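PDB 3KZH: probable sugar kinase from Clostridium perfringens, which is a pfkB-family (ribokinase-like) kinase that probably phosphorylates a sugar or related small molecule, and binds glucose in this crystal. Local coordinates for residues Asn58-Gly71 and Tyr83-Pro97. Residues are numbered along the deposited sequence; the frame is centred on the assembly and turned at random.
Sequences NTNFMSILGNDEHG and YHMDDSMVIEGGSTP
A right-handed beta-alpha-beta crossover of the ribokinase-like fold brings Asn60 beside His84 and Ile64 beside Met89, its two chain runs parallel and joined by helix 69-81. The pairing is broken into two ladders. In the first, Phe61 N gives a hydrogen bond to His84 O (2.8 Å). In the second, Leu65 N donates one to Met89 O (2.7 Å). Ser88 bridges the break: its OG accepts from Ser63 N (3.0 Å) and donates to Met85 O, within the type I turn Met85-Ser88. Asn60 ND2 donates a nearly straight hydrogen bond to Asp87 OD2 (3.1 Å), with amide and carboxylate almost coplanar. The Phe61 side chain runs alongside Tyr83 and Met85, a selenomethionine; CD2 of Phe61 lies 3.7 Å from CD1 at the Tyr83 ring edge. Past the strands, Asp68 N-caps helix 69-81 and grips Thr96 twice. Thr96 OG1 donates to the syn lone pair of Asp68 OD1 (2.6 Å), and Asp68 OD2 accepts from Thr96 N (2.9 Å). Asp68 CG sits between backbone N and carbonyl carbon (chi1 49°), which also lets OD1 cap Gly71 N weakly. Weakly bonded strand 83-84 edges the main sheet within this chain, strand 59-62 pairs onward with strand 9-12, and helix 44-54 packs on Phe61 and Tyr83.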
ATOM      1  N   ASN A  58      25.550   8.618  -0.543  1.00 18.74           N
ATOM      2  CA  ASN A  58      24.957   9.005   0.739  1.00 19.37           C
ATOM      3  C   ASN A  58      23.954  10.051   0.269  1.00 19.18           C
ATOM      4  O   ASN A  58      24.326  11.137  -0.192  1.00 18.01           O
ATOM      5  CB  ASN A  58      26.039   9.591   1.657  1.00 16.24           C
ATOM      6  CG  ASN A  58      25.523   9.948   3.042  1.00 17.51           C
ATOM      7  OD1 ASN A  58      24.549   9.375   3.536  1.00 18.64           O
ATOM      8  ND2 ASN A  58      26.193  10.902   3.684  1.00 17.03           N
ATOM      9  N   THR A  59      22.697   9.625   0.262  1.00 17.62           N
ATOM     10  CA  THR A  59      21.594  10.411  -0.248  1.00 18.03           C
ATOM     11  C   THR A  59      20.627  10.916   0.796  1.00 16.66           C
ATOM     12  O   THR A  59      20.177  10.176   1.658  1.00 15.03           O
ATOM     13  CB  THR A  59      20.793   9.557  -1.295  1.00 19.27           C
ATOM     14  OG1 THR A  59      21.714   8.936  -2.208  1.00 15.31           O
ATOM     15  CG2 THR A  59      19.780  10.410  -2.088  1.00 17.72           C
ATOM     16  N   ASN A  60      20.304  12.196   0.682  1.00 18.11           N
ATOM     17  CA  ASN A  60      19.321  12.822   1.545  1.00 18.73           C
ATOM     18  C   ASN A  60      18.167  13.156   0.601  1.00 15.79           C
ATOM     19  O   ASN A  60      18.314  13.922  -0.351  1.00 11.57           O
ATOM     20  CB  ASN A  60      19.875  14.080   2.233  1.00 19.48           C
ATOM     21  CG  ASN A  60      18.924  14.647   3.282  1.00 22.93           C
ATOM     22  OD1 ASN A  60      17.733  14.818   3.021  1.00 21.57           O
ATOM     23  ND2 ASN A  60      19.449  14.960   4.462  1.00 23.16           N
ATOM     24  N   PHE A  61      17.040  12.502   0.835  1.00 15.35           N
ATOM     25  CA  PHE A  61      15.844  12.727   0.036  1.00 16.30           C
ATOM     26  C   PHE A  61      14.780  13.462   0.846  1.00 15.23           C
ATOM     27  O   PHE A  61      14.119  12.874   1.695  1.00 14.61           O
ATOM     28  CB  PHE A  61      15.286  11.408  -0.544  1.00 12.72           C
ATOM     29  CG  PHE A  61      14.057  11.590  -1.423  1.00 13.83           C
ATOM     30  CD1 PHE A  61      13.939  12.697  -2.296  1.00 11.07           C
ATOM     31  CD2 PHE A  61      13.000  10.673  -1.362  1.00 10.68           C
ATOM     32  CE1 PHE A  61      12.794  12.894  -3.085  1.00 14.86           C
ATOM     33  CE2 PHE A  61      11.848  10.855  -2.144  1.00 11.70           C
ATOM     34  CZ  PHE A  61      11.738  11.965  -3.009  1.00 12.27           C
HETATM   35  N   MSE A  62      14.579  14.729   0.499  1.00 17.86           N
HETATM   36  CA  MSE A  62      13.595  15.576   1.160  1.00 22.60           C
HETATM   37  C   MSE A  62      12.346  15.614   0.287  1.00 21.14           C
HETATM   38  O   MSE A  62      12.357  16.162  -0.811  1.00 21.10           O
HETATM   39  CB  MSE A  62      14.168  16.977   1.377  1.00 24.71           C
HETATM   40  CG  MSE A  62      13.382  17.870   2.342  1.00 31.06           C
HETATM   41 SE   MSE A  62      14.187  19.615   2.482  1.00 44.00          SE
HETATM   42  CE  MSE A  62      15.762  19.058   3.395  1.00 26.39           C
ATOM     43  N   SER A  63      11.269  15.032   0.798  1.00 19.39           N
ATOM     44  CA  SER A  63      10.032  14.963   0.053  1.00 22.38           C
ATOM     45  C   SER A  63       8.850  15.462   0.853  1.00 25.87           C
ATOM     46  O   SER A  63       9.013  16.170   1.855  1.00 25.67           O
ATOM     47  CB  SER A  63       9.804  13.518  -0.400  1.00 20.70           C
ATOM     48  OG  SER A  63       8.869  13.435  -1.468  1.00 15.24           O
ATOM     49  N   ILE A  64       7.658  15.137   0.353  1.00 27.56           N
ATOM     50  CA  ILE A  64       6.386  15.491   0.967  1.00 30.20           C
ATOM     51  C   ILE A  64       5.576  14.199   1.153  1.00 30.22           C
ATOM     52  O   ILE A  64       5.115  13.597   0.185  1.00 27.91           O
ATOM     53  CB  ILE A  64       5.592  16.483   0.076  1.00 32.34           C
ATOM     54  CG1 ILE A  64       6.331  17.827  -0.031  1.00 34.75           C
ATOM     55  CG2 ILE A  64       4.190  16.656   0.613  1.00 30.47           C
ATOM     56  CD1 ILE A  64       5.782  18.773  -1.085  1.00 35.42           C
ATOM     57  N   LEU A  65       5.442  13.766   2.401  1.00 32.38           N
ATOM     58  CA  LEU A  65       4.671  12.573   2.718  1.00 35.96           C
ATOM     59  C   LEU A  65       3.345  12.956   3.369  1.00 38.99           C
ATOM     60  O   LEU A  65       3.088  14.144   3.618  1.00 38.91           O
ATOM     61  CB  LEU A  65       5.464  11.629   3.617  1.00 35.92           C
ATOM     62  CG  LEU A  65       6.705  10.967   3.029  1.00 35.00           C
ATOM     63  CD1 LEU A  65       7.415  10.248   4.129  1.00 35.38           C
ATOM     64  CD2 LEU A  65       6.353  10.024   1.896  1.00 34.23           C
ATOM     65  N   GLY A  66       2.525  11.953   3.676  1.00 41.21           N
ATOM     66  CA  GLY A  66       1.231  12.240   4.254  1.00 44.06           C
ATOM     67  C   GLY A  66       0.767  11.603   5.534  1.00 45.79           C
ATOM     68  O   GLY A  66      -0.422  11.713   5.815  1.00 48.32           O
ATOM     69  N   ASN A  67       1.642  10.921   6.282  1.00 46.76           N
ATOM     70  CA  ASN A  67       1.287  10.287   7.579  1.00 47.65           C
ATOM     71  C   ASN A  67       0.386   9.030   7.472  1.00 47.26           C
ATOM     72  O   ASN A  67       0.262   8.254   8.427  1.00 47.46           O
ATOM     73  CB  ASN A  67       0.699  11.367   8.536  1.00 49.73           C
ATOM     74  CG  ASN A  67       0.300  10.835   9.898  1.00 51.82           C
ATOM     75  OD1 ASN A  67       1.116  10.269  10.624  1.00 52.54           O
ATOM     76  ND2 ASN A  67      -0.969  11.027  10.253  1.00 51.68           N
ATOM     77  N   ASP A  68      -0.167   8.796   6.286  1.00 46.13           N
ATOM     78  CA  ASP A  68      -1.038   7.654   6.017  1.00 45.60           C
ATOM     79  C   ASP A  68      -0.256   6.351   5.776  1.00 44.98           C
ATOM     80  O   ASP A  68       0.956   6.303   6.001  1.00 45.03           O
ATOM     81  CB  ASP A  68      -1.955   7.982   4.825  1.00 46.51           C
ATOM     82  CG  ASP A  68      -1.198   8.543   3.624  1.00 46.37           C
ATOM     83  OD1 ASP A  68       0.044   8.468   3.603  1.00 46.92           O
ATOM     84  OD2 ASP A  68      -1.849   9.047   2.692  1.00 47.87           O
ATOM     85  N   GLU A  69      -0.945   5.328   5.263  1.00 43.77           N
ATOM     86  CA  GLU A  69      -0.348   4.019   4.989  1.00 42.84           C
ATOM     87  C   GLU A  69       0.666   4.003   3.843  1.00 40.36           C
ATOM     88  O   GLU A  69       1.617   3.220   3.865  1.00 39.73           O
ATOM     89  CB  GLU A  69      -1.446   2.982   4.740  1.00 44.12           C
ATOM     90  CG  GLU A  69      -1.216   1.653   5.452  1.00 47.03           C
ATOM     91  CD  GLU A  69      -1.382   1.729   6.972  1.00 48.90           C
ATOM     92  OE1 GLU A  69      -0.582   1.089   7.685  1.00 50.57           O
ATOM     93  OE2 GLU A  69      -2.315   2.400   7.459  1.00 50.41           O
ATOM     94  N   HIS A  70       0.460   4.871   2.855  1.00 37.74           N
ATOM     95  CA  HIS A  70       1.366   4.981   1.714  1.00 35.92           C
ATOM     96  C   HIS A  70       2.630   5.715   2.127  1.00 34.16           C
ATOM     97  O   HIS A  70       3.693   5.506   1.542  1.00 32.50           O
ATOM     98  CB  HIS A  70       0.703   5.700   0.546  1.00 34.50           C
ATOM     99  CG  HIS A  70      -0.238   4.842  -0.239  1.00 36.98           C
ATOM    100  ND1 HIS A  70      -0.193   3.464  -0.215  1.00 36.23           N
ATOM    101  CD2 HIS A  70      -1.245   5.171  -1.076  1.00 36.96           C
ATOM    102  CE1 HIS A  70      -1.133   2.983  -1.009  1.00 35.36           C
ATOM    103  NE2 HIS A  70      -1.785   3.997  -1.544  1.00 36.53           N
ATOM    104  N   GLY A  71       2.498   6.540   3.169  1.00 32.27           N
ATOM    105  CA  GLY A  71       3.615   7.286   3.724  1.00 30.85           C
ATOM    106  C   GLY A  71       4.560   6.331   4.419  1.00 29.90           C
ATOM    107  O   GLY A  71       5.768   6.434   4.242  1.00 27.09           O
ATOM    108  N   TYR A  83      18.002   5.568   1.079  1.00 17.35           N
ATOM    109  CA  TYR A  83      17.860   6.994   0.784  1.00 17.89           C
ATOM    110  C   TYR A  83      17.131   7.602   1.985  1.00 19.78           C
ATOM    111  O   TYR A  83      15.987   7.256   2.285  1.00 17.60           O
ATOM    112  CB  TYR A  83      17.210   7.281  -0.595  1.00 16.21           C
ATOM    113  CG  TYR A  83      15.867   6.646  -0.919  1.00 16.81           C
ATOM    114  CD1 TYR A  83      14.688   7.408  -0.879  1.00 17.10           C
ATOM    115  CD2 TYR A  83      15.769   5.297  -1.322  1.00 20.50           C
ATOM    116  CE1 TYR A  83      13.431   6.852  -1.226  1.00 17.90           C
ATOM    117  CE2 TYR A  83      14.506   4.722  -1.678  1.00 19.51           C
ATOM    118  CZ  TYR A  83      13.344   5.516  -1.618  1.00 20.29           C
ATOM    119  OH  TYR A  83      12.102   4.967  -1.870  1.00 17.38           O
ATOM    120  N   HIS A  84      17.880   8.406   2.737  1.00 21.17           N
ATOM    121  CA  HIS A  84      17.427   9.047   3.976  1.00 19.13           C
ATOM    122  C   HIS A  84      16.400  10.155   3.802  1.00 18.37           C
ATOM    123  O   HIS A  84      16.685  11.230   3.282  1.00 15.62           O
ATOM    124  CB  HIS A  84      18.649   9.510   4.760  1.00 20.01           C
ATOM    125  CG  HIS A  84      19.710   8.456   4.868  1.00 25.80           C
ATOM    126  ND1 HIS A  84      19.537   7.300   5.605  1.00 26.44           N
ATOM    127  CD2 HIS A  84      20.919   8.341   4.270  1.00 26.07           C
ATOM    128  CE1 HIS A  84      20.593   6.521   5.449  1.00 24.63           C
ATOM    129  NE2 HIS A  84      21.446   7.127   4.647  1.00 25.13           N
HETATM  130  N   MSE A  85      15.201   9.873   4.292  1.00 19.63           N
HETATM  131  CA  MSE A  85      14.067  10.781   4.183  1.00 22.50           C
HETATM  132  C   MSE A  85      13.696  11.503   5.474  1.00 22.55           C
HETATM  133  O   MSE A  85      12.622  12.103   5.553  1.00 21.49           O
HETATM  134  CB  MSE A  85      12.850  10.010   3.652  1.00 22.57           C
HETATM  135  CG  MSE A  85      12.991   9.466   2.253  1.00 21.96           C
HETATM  136 SE   MSE A  85      11.342   8.622   1.735  1.00 23.41          SE
HETATM  137  CE  MSE A  85      10.341  10.217   1.358  1.00 15.70           C
ATOM    138  N   ASP A  86      14.606  11.481   6.448  1.00 24.13           N
ATOM    139  CA  ASP A  86      14.435  12.086   7.779  1.00 27.72           C
ATOM    140  C   ASP A  86      13.951  13.533   7.803  1.00 26.14           C
ATOM    141  O   ASP A  86      13.066  13.886   8.583  1.00 26.83           O
ATOM    142  CB  ASP A  86      15.756  12.000   8.559  1.00 31.77           C
ATOM    143  CG  ASP A  86      16.256  10.569   8.726  1.00 36.06           C
ATOM    144  OD1 ASP A  86      16.507   9.872   7.709  1.00 35.37           O
ATOM    145  OD2 ASP A  86      16.411  10.146   9.887  1.00 38.33           O
ATOM    146  N   ASP A  87      14.474  14.334   6.883  1.00 25.07           N
ATOM    147  CA  ASP A  87      14.138  15.748   6.797  1.00 25.04           C
ATOM    148  C   ASP A  87      12.934  16.115   5.933  1.00 24.42           C
ATOM    149  O   ASP A  87      12.724  17.295   5.641  1.00 24.08           O
ATOM    150  CB  ASP A  87      15.378  16.545   6.363  1.00 25.07           C
ATOM    151  CG  ASP A  87      16.560  16.324   7.284  1.00 24.10           C
ATOM    152  OD1 ASP A  87      16.462  16.695   8.467  1.00 23.66           O
ATOM    153  OD2 ASP A  87      17.579  15.757   6.833  1.00 27.38           O
ATOM    154  N   SER A  88      12.115  15.123   5.583  1.00 25.04           N
ATOM    155  CA  SER A  88      10.929  15.336   4.743  1.00 27.51           C
ATOM    156  C   SER A  88       9.755  15.989   5.470  1.00 29.09           C
ATOM    157  O   SER A  88       9.707  16.027   6.709  1.00 27.24           O
ATOM    158  CB  SER A  88      10.434  14.014   4.139  1.00 25.98           C
ATOM    159  OG  SER A  88      11.416  13.392   3.340  1.00 24.61           O
HETATM  160  N   MSE A  89       8.809  16.500   4.682  1.00 31.52           N
HETATM  161  CA  MSE A  89       7.599  17.114   5.225  1.00 35.00           C
HETATM  162  C   MSE A  89       6.502  16.077   5.388  1.00 34.86           C
HETATM  163  O   MSE A  89       6.162  15.377   4.437  1.00 34.84           O
HETATM  164  CB  MSE A  89       7.093  18.270   4.340  1.00 36.46           C
HETATM  165  CG  MSE A  89       5.771  18.922   4.837  1.00 37.34           C
HETATM  166 SE   MSE A  89       5.185  20.375   3.748  1.00 50.64          SE
HETATM  167  CE  MSE A  89       4.091  19.413   2.536  1.00 34.39           C
ATOM    168  N   VAL A  90       5.997  15.957   6.609  1.00 35.36           N
ATOM    169  CA  VAL A  90       4.913  15.037   6.913  1.00 38.21           C
ATOM    170  C   VAL A  90       3.660  15.861   7.251  1.00 39.00           C
ATOM    171  O   VAL A  90       3.704  16.743   8.110  1.00 38.51           O
ATOM    172  CB  VAL A  90       5.293  14.020   8.060  1.00 39.13           C
ATOM    173  CG1 VAL A  90       6.523  13.208   7.663  1.00 38.37           C
ATOM    174  CG2 VAL A  90       5.554  14.728   9.402  1.00 43.15           C
ATOM    175  N   ILE A  91       2.577  15.629   6.510  1.00 40.87           N
ATOM    176  CA  ILE A  91       1.317  16.343   6.731  1.00 43.56           C
ATOM    177  C   ILE A  91       0.348  15.509   7.558  1.00 45.65           C
ATOM    178  O   ILE A  91      -0.141  14.473   7.103  1.00 44.50           O
ATOM    179  CB  ILE A  91       0.611  16.742   5.404  1.00 42.69           C
ATOM    180  CG1 ILE A  91       1.579  17.460   4.476  1.00 41.05           C
ATOM    181  CG2 ILE A  91      -0.589  17.678   5.689  1.00 43.56           C
ATOM    182  CD1 ILE A  91       1.023  17.713   3.121  1.00 39.69           C
ATOM    183  N   GLU A  92       0.044  16.008   8.756  1.00 49.35           N
ATOM    184  CA  GLU A  92      -0.886  15.358   9.674  1.00 52.98           C
ATOM    185  C   GLU A  92      -2.308  15.394   9.115  1.00 53.19           C
ATOM    186  O   GLU A  92      -2.841  16.470   8.808  1.00 51.95           O
ATOM    187  CB  GLU A  92      -0.821  16.030  11.044  1.00 56.76           C
ATOM    188  CG  GLU A  92       0.392  15.611  11.875  1.00 63.54           C
ATOM    189  CD  GLU A  92       0.079  14.522  12.904  1.00 66.00           C
ATOM    190  OE1 GLU A  92       0.549  14.657  14.056  1.00 67.35           O
ATOM    191  OE2 GLU A  92      -0.631  13.541  12.573  1.00 67.64           O
ATOM    192  N   GLY A  93      -2.856  14.199   8.879  1.00 52.68           N
ATOM    193  CA  GLY A  93      -4.194  14.066   8.325  1.00 53.84           C
ATOM    194  C   GLY A  93      -4.213  14.149   6.806  1.00 53.47           C
ATOM    195  O   GLY A  93      -5.222  13.816   6.172  1.00 55.27           O
ATOM    196  N   GLY A  94      -3.087  14.578   6.229  1.00 52.30           N
ATOM    197  CA  GLY A  94      -2.953  14.711   4.785  1.00 50.21           C
ATOM    198  C   GLY A  94      -2.742  13.386   4.081  1.00 48.80           C
ATOM    199  O   GLY A  94      -2.748  12.326   4.713  1.00 48.86           O
ATOM    200  N   SER A  95      -2.568  13.440   2.766  1.00 47.75           N
ATOM    201  CA  SER A  95      -2.367  12.229   1.983  1.00 46.24           C
ATOM    202  C   SER A  95      -1.072  12.243   1.198  1.00 44.20           C
ATOM    203  O   SER A  95      -0.688  13.276   0.650  1.00 42.63           O
ATOM    204  CB  SER A  95      -3.535  12.017   1.020  1.00 46.85           C
ATOM    205  OG  SER A  95      -3.616  13.079   0.084  1.00 48.58           O
ATOM    206  N   THR A  96      -0.397  11.090   1.169  1.00 40.99           N
ATOM    207  CA  THR A  96       0.837  10.911   0.402  1.00 38.36           C
ATOM    208  C   THR A  96       0.355  10.850  -1.052  1.00 35.61           C
ATOM    209  O   THR A  96      -0.645  10.185  -1.324  1.00 35.38           O
ATOM    210  CB  THR A  96       1.529   9.575   0.764  1.00 37.62           C
ATOM    211  OG1 THR A  96       1.838   9.565   2.159  1.00 37.51           O
ATOM    212  CG2 THR A  96       2.831   9.368  -0.021  1.00 38.13           C
ATOM    213  N   PRO A  97       0.989  11.616  -1.975  1.00 33.54           N
ATOM    214  CA  PRO A  97       0.600  11.618  -3.393  1.00 33.55           C
ATOM    215  C   PRO A  97       0.403  10.206  -3.947  1.00 34.15           C
ATOM    216  O   PRO A  97       1.274   9.344  -3.818  1.00 33.29           O
ATOM    217  CB  PRO A  97       1.755  12.351  -4.050  1.00 31.32           C
ATOM    218  CG  PRO A  97       2.070  13.364  -3.045  1.00 32.72           C
ATOM    219  CD  PRO A  97       2.051  12.617  -1.747  1.00 32.25           C
TER
HETATM  220  O   HOH W   1      23.739   6.500   3.303  1.00 23.35           O
HETATM  221  O   HOH W   2      15.370  14.082   4.277  1.00 22.56           O
HETATM  222  O   HOH W   3      -2.562   8.224   0.239  1.00 45.48           O